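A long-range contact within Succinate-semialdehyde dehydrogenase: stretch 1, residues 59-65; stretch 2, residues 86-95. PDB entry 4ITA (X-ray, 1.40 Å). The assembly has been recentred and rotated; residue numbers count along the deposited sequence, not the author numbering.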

ATOM      1  N   ILE A  59     -18.591  19.949  17.506  1.00  5.91           N
ATOM      2  CA  ILE A  59     -19.198  20.825  16.509  1.00  8.03           C
ATOM      3  C   ILE A  59     -20.182  20.045  15.629  1.00  7.46           C
ATOM      4  O   ILE A  59     -21.315  20.477  15.404  1.00  8.75           O
ATOM      5  N   LEU A  60     -19.756  18.884  15.145  1.00  7.80           N
ATOM      6  CA  LEU A  60     -20.631  18.018  14.356  1.00  7.91           C
ATOM      7  C   LEU A  60     -21.868  17.572  15.136  1.00  9.22           C
ATOM      8  O   LEU A  60     -22.972  17.515  14.590  1.00 10.54           O
ATOM      9  N   GLU A  61     -21.680  17.259  16.415  1.00  7.51           N
ATOM     10  CA  GLU A  61     -22.774  16.813  17.281  1.00  8.95           C
ATOM     11  C   GLU A  61     -23.782  17.916  17.580  1.00 10.59           C
ATOM     12  O   GLU A  61     -24.981  17.658  17.717  1.00 13.09           O
ATOM     13  N   ARG A  62     -23.306  19.152  17.682  1.00  8.73           N
ATOM     14  CA  ARG A  62     -24.196  20.264  17.981  1.00 10.22           C
ATOM     15  C   ARG A  62     -25.019  20.695  16.770  1.00 11.02           C
ATOM     16  O   ARG A  62     -26.227  20.935  16.879  1.00 12.21           O
ATOM     17  N   ASP A  63     -24.366  20.825  15.621  1.00 11.72           N
ATOM     18  CA  ASP A  63     -24.999  21.433  14.454  1.00 12.63           C
ATOM     19  C   ASP A  63     -25.335  20.407  13.372  1.00 11.40           C
ATOM     20  O   ASP A  63     -25.305  20.717  12.180  1.00 10.99           O
ATOM     21  N   THR A  64     -25.691  19.203  13.801  1.00  9.98           N
ATOM     22  CA  THR A  64     -25.956  18.098  12.888  1.00 11.05           C
ATOM     23  C   THR A  64     -26.999  18.441  11.820  1.00 11.35           C
ATOM     24  O   THR A  64     -26.817  18.134  10.643  1.00 10.52           O
ATOM     25  N   SER A  65     -28.075  19.108  12.216  1.00 10.23           N
ATOM     26  CA  SER A  65     -29.155  19.401  11.293  1.00 11.69           C
ATOM     27  C   SER A  65     -28.728  20.404  10.234  1.00 11.46           C
ATOM     28  O   SER A  65     -29.074  20.268   9.057  1.00 10.48           O
ATOM     29  N   ALA A  86     -23.631  13.007   9.686  1.00  6.68           N
ATOM     30  CA  ALA A  86     -22.909  13.953  10.533  1.00  7.50           C
ATOM     31  C   ALA A  86     -22.568  13.311  11.880  1.00  7.96           C
ATOM     32  O   ALA A  86     -21.472  13.493  12.419  1.00  7.66           O
ATOM     33  N   GLU A  87     -23.500  12.534  12.422  1.00  7.35           N
ATOM     34  CA  GLU A  87     -23.259  11.834  13.675  1.00  7.20           C
ATOM     35  C   GLU A  87     -22.135  10.809  13.547  1.00  8.08           C
ATOM     36  O   GLU A  87     -21.287  10.684  14.437  1.00  8.37           O
ATOM     37  N   LYS A  88     -22.116  10.079  12.437  1.00  6.66           N
ATOM     38  CA  LYS A  88     -21.079   9.077  12.235  1.00  8.40           C
ATOM     39  C   LYS A  88     -19.713   9.739  12.026  1.00  7.09           C
ATOM     40  O   LYS A  88     -18.682   9.198  12.443  1.00  8.05           O
ATOM     41  N   SER A  89     -19.715  10.909  11.389  1.00  6.72           N
ATOM     42  CA  SER A  89     -18.509  11.725  11.245  1.00  7.11           C
ATOM     43  C   SER A  89     -17.927  12.099  12.612  1.00  6.61           C
ATOM     44  O   SER A  89     -16.713  12.009  12.830  1.00  6.89           O
ATOM     45  N   ALA A  90     -18.790  12.520  13.533  1.00  7.37           N
ATOM     46  CA  ALA A  90     -18.352  12.797  14.897  1.00  6.89           C
ATOM     47  C   ALA A  90     -17.768  11.543  15.535  1.00  8.37           C
ATOM     48  O   ALA A  90     -16.756  11.600  16.234  1.00  7.61           O
ATOM     49  N   LEU A  91     -18.405  10.404  15.282  1.00  7.33           N
ATOM     50  CA  LEU A  91     -17.990   9.156  15.901  1.00  7.49           C
ATOM     51  C   LEU A  91     -16.573   8.763  15.499  1.00  7.46           C
ATOM     52  O   LEU A  91     -15.801   8.310  16.331  1.00  7.17           O
ATOM     53  N   VAL A  92     -16.214   8.923  14.225  1.00  7.08           N
ATOM     54  CA  VAL A  92     -14.864   8.523  13.817  1.00  5.79           C
ATOM     55  C   VAL A  92     -13.817   9.509  14.354  1.00  6.61           C
ATOM     56  O   VAL A  92     -12.687   9.121  14.652  1.00  6.97           O
ATOM     57  N   CYS A  93     -14.196  10.778  14.512  1.00  6.22           N
ATOM     58  CA  CYS A  93     -13.318  11.739  15.178  1.00  6.63           C
ATOM     59  C   CYS A  93     -13.024  11.278  16.601  1.00  6.91           C
ATOM     60  O   CYS A  93     -11.870  11.248  17.036  1.00  6.59           O
ATOM     61  N   ARG A  94     -14.072  10.893  17.316  1.00  6.47           N
ATOM     62  CA  ARG A  94     -13.900  10.436  18.696  1.00  6.20           C
ATOM     63  C   ARG A  94     -13.120   9.124  18.767  1.00  6.78           C
ATOM     64  O   ARG A  94     -12.301   8.939  19.667  1.00  7.50           O
ATOM     65  N   TYR A  95     -13.351   8.224  17.815  1.00  5.93           N
ATOM     66  CA  TYR A  95     -12.624   6.960  17.770  1.00  6.68           C
ATOM     67  C   TYR A  95     -11.109   7.173  17.735  1.00  6.75           C
ATOM     68  O   TYR A  95     -10.364   6.588  18.531  1.00  6.99           O
TER

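The contact is small, 396 Å² counted over both sides, and it follows a simple rule: the backbones come close where stretch 2 carries small residues, and one large apolar side chain from stretch 1 fills the space they leave. The CA atoms of Leu 60 and Ala 90 lie 5.7 Å apart, as do those of Thr 64 and Ala 86, so the residues at these positions on stretch 2 are both alanines.

Stretch 1 opens with Ile 59, whose side chain (chi1 m, chi2 t) is out of reach of the other helix. Leu 60 is the knob. Its CA-to-CB bond points toward stretch 2, and with chi1 m and chi2 t the buried side chain settles among Ala 86, Ser 89, Ala 90 and Cys 93, four residues spaced along one face of the helix. Leu 60 CB meets Ala 90 CB at 3.9 Å, while Leu 60 CD1 reaches Ser 89 CB at 3.9 Å, Ser 89 having chi1 m, and comes to 3.7 Å from the backbone N of Ala 90. Cys 93, chi1 m, borders the hole more loosely, with its SG 4.4 Å from Leu 60 CD1.

Glu 61 obeys a different rule. Its CA-to-CB bond points sideways, yet chi1 m and chi2 t carry the carboxylate to Arg 94, whose own CA-to-CB bond points toward stretch 1. The two form a salt bridge through a pair of hydrogen bonds: Arg 94 NE gives to Glu 61 OE2 at 2.7 Å and Arg 94 NH2 gives to Glu 61 OE1 at 2.9 Å. Both are close to linear, because the carboxylate meets the guanidinium at its edge and each oxygen faces one N-H. Arg 94 reaches this position with chi1 m, chi2 t and chi3 t, then a turn of -80° at chi4. Glu 61 OE2 also lies 3.6 Å from Ala 90 CB, so the bridge sits against the same alanine that Leu 60 packs on.

Arg 62, extended with all four chi angles near 180°, makes no contact here. Asp 63 leaves helical geometry and its CA-to-CB bond points away; it precedes the next helix at the N-cap position, but its side chain makes no capping bond.

Thr 64 brings stretch 1 back into contact. Its CA-to-CB bond points toward stretch 2 and chi1 is t, placing Thr 64 OG1 3.3 Å from Ala 86 CB and 4.0 Å from CG of Glu 87, an exposed residue (chi1 m, chi2 t) whose CA-to-CB bond points sideways. The CA-to-CB bond of Ser 65 points away, and the stretch ends without a partner across the contact.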

ATOM      1  CB  ILE A  59     -18.123  21.517  15.645  1.00  7.62           C
ATOM      2  CG1 ILE A  59     -17.342  22.529  16.489  1.00  7.08           C
ATOM      3  CG2 ILE A  59     -18.762  22.200  14.446  1.00  9.06           C
ATOM      4  CD1 ILE A  59     -16.040  22.998  15.859  1.00  8.62           C
ATOM      5  CB  LEU A  60     -19.847  16.793  13.880  1.00  6.82           C
ATOM      6  CG  LEU A  60     -18.845  17.057  12.755  1.00  6.33           C
ATOM      7  CD1 LEU A  60     -17.767  15.990  12.756  1.00  7.06           C
ATOM      8  CD2 LEU A  60     -19.554  17.092  11.405  1.00  8.20           C
ATOM      9  CB  GLU A  61     -22.219  16.223  18.582  1.00  9.33           C
ATOM     10  CG  GLU A  61     -21.527  14.873  18.388  1.00  9.30           C
ATOM     11  CD  GLU A  61     -20.461  14.577  19.442  1.00 11.71           C
ATOM     12  OE1 GLU A  61     -20.256  15.398  20.357  1.00 12.65           O
ATOM     13  OE2 GLU A  61     -19.816  13.516  19.341  1.00 12.45           O
ATOM     14  CB  ARG A  62     -23.405  21.463  18.501  1.00 11.12           C
ATOM     15  CG  ARG A  62     -24.296  22.653  18.803  1.00 12.59           C
ATOM     16  CD  ARG A  62     -23.517  23.849  19.295  1.00 15.57           C
ATOM     17  NE  ARG A  62     -24.412  24.984  19.512  1.00 19.21           N
ATOM     18  CZ  ARG A  62     -24.030  26.162  19.991  1.00 18.92           C
ATOM     19  NH1 ARG A  62     -22.762  26.371  20.316  1.00 17.29           N
ATOM     20  NH2 ARG A  62     -24.921  27.131  20.147  1.00 22.81           N
ATOM     21  CB  ASP A  63     -24.123  22.572  13.900  1.00 13.85           C
ATOM     22  CG  ASP A  63     -23.977  23.740  14.881  1.00 17.38           C
ATOM     23  OD1 ASP A  63     -24.949  24.049  15.582  1.00 20.66           O
ATOM     24  OD2 ASP A  63     -22.887  24.346  14.946  1.00 19.58           O
ATOM     25  CB  THR A  64     -26.336  16.798  13.662  1.00 14.14           C
ATOM     26  OG1 THR A  64     -26.240  15.663  12.801  1.00 25.75           O
ATOM     27  CG2 THR A  64     -27.738  16.867  14.236  1.00 12.63           C
ATOM     28  CB  SER A  65     -30.361  19.926  12.060  1.00 12.43           C
ATOM     29  OG  SER A  65     -31.473  20.026  11.197  1.00 16.09           O
ATOM     30  CB  ALA A  86     -23.724  15.222  10.739  1.00  9.08           C
ATOM     31  CB  GLU A  87     -24.548  11.152  14.147  1.00  9.93           C
ATOM     32  CG  GLU A  87     -25.624  12.122  14.612  1.00 11.40           C
ATOM     33  CD  GLU A  87     -26.959  11.446  14.882  1.00 16.47           C
ATOM     34  OE1 GLU A  87     -27.832  12.095  15.498  1.00 23.85           O
ATOM     35  OE2 GLU A  87     -27.137  10.281  14.472  1.00 21.39           O
ATOM     36  CB  LYS A  88     -21.444   8.182  11.056  1.00  9.92           C
ATOM     37  CG  LYS A  88     -20.695   6.869  11.003  1.00 14.53           C
ATOM     38  CD  LYS A  88     -21.205   6.030   9.852  1.00 18.71           C
ATOM     39  CE  LYS A  88     -20.492   4.699   9.782  1.00 22.14           C
ATOM     40  NZ  LYS A  88     -21.174   3.802   8.814  1.00 25.59           N
ATOM     41  CB  SER A  89     -18.807  12.981  10.419  1.00  6.48           C
ATOM     42  OG  SER A  89     -19.178  12.639   9.088  1.00  7.67           O
ATOM     43  CB  ALA A  90     -19.504  13.326  15.727  1.00  7.60           C
ATOM     44  CB  LEU A  91     -18.970   8.046  15.529  1.00 10.73           C
ATOM     45  CG  LEU A  91     -18.908   6.729  16.287  1.00 14.93           C
ATOM     46  CD1 LEU A  91     -19.360   6.944  17.726  1.00 18.28           C
ATOM     47  CD2 LEU A  91     -19.773   5.695  15.573  1.00 17.75           C
ATOM     48  CB  VAL A  92     -14.741   8.281  12.276  1.00  5.51           C
ATOM     49  CG1 VAL A  92     -14.920   9.583  11.497  1.00  8.08           C
ATOM     50  CG2 VAL A  92     -13.417   7.599  11.951  1.00  7.69           C
ATOM     51  CB  CYS A  93     -13.947  13.134  15.202  1.00  6.51           C
ATOM     52  SG  CYS A  93     -13.974  13.954  13.595  1.00  7.31           S
ATOM     53  CB  ARG A  94     -15.250  10.302  19.402  1.00  7.97           C
ATOM     54  CG  ARG A  94     -15.918  11.638  19.614  1.00  8.34           C
ATOM     55  CD  ARG A  94     -16.992  11.612  20.695  1.00 11.31           C
ATOM     56  NE  ARG A  94     -17.597  12.933  20.848  1.00  9.11           N
ATOM     57  CZ  ARG A  94     -17.043  13.926  21.534  1.00  9.97           C
ATOM     58  NH1 ARG A  94     -15.874  13.741  22.131  1.00 10.85           N
ATOM     59  NH2 ARG A  94     -17.648  15.106  21.616  1.00 10.67           N
ATOM     60  CB  TYR A  95     -13.078   6.117  16.581  1.00  7.48           C
ATOM     61  CG  TYR A  95     -12.366   4.789  16.498  1.00  7.07           C
ATOM     62  CD1 TYR A  95     -12.762   3.718  17.287  1.00  7.42           C
ATOM     63  CD2 TYR A  95     -11.288   4.606  15.636  1.00  7.79           C
ATOM     64  CE1 TYR A  95     -12.107   2.503  17.216  1.00  8.28           C
ATOM     65  CE2 TYR A  95     -10.634   3.392  15.555  1.00  7.85           C
ATOM     66  CZ  TYR A  95     -11.040   2.346  16.350  1.00  8.04           C
ATOM     67  OH  TYR A  95     -10.380   1.137  16.268  1.00  9.51           O
TER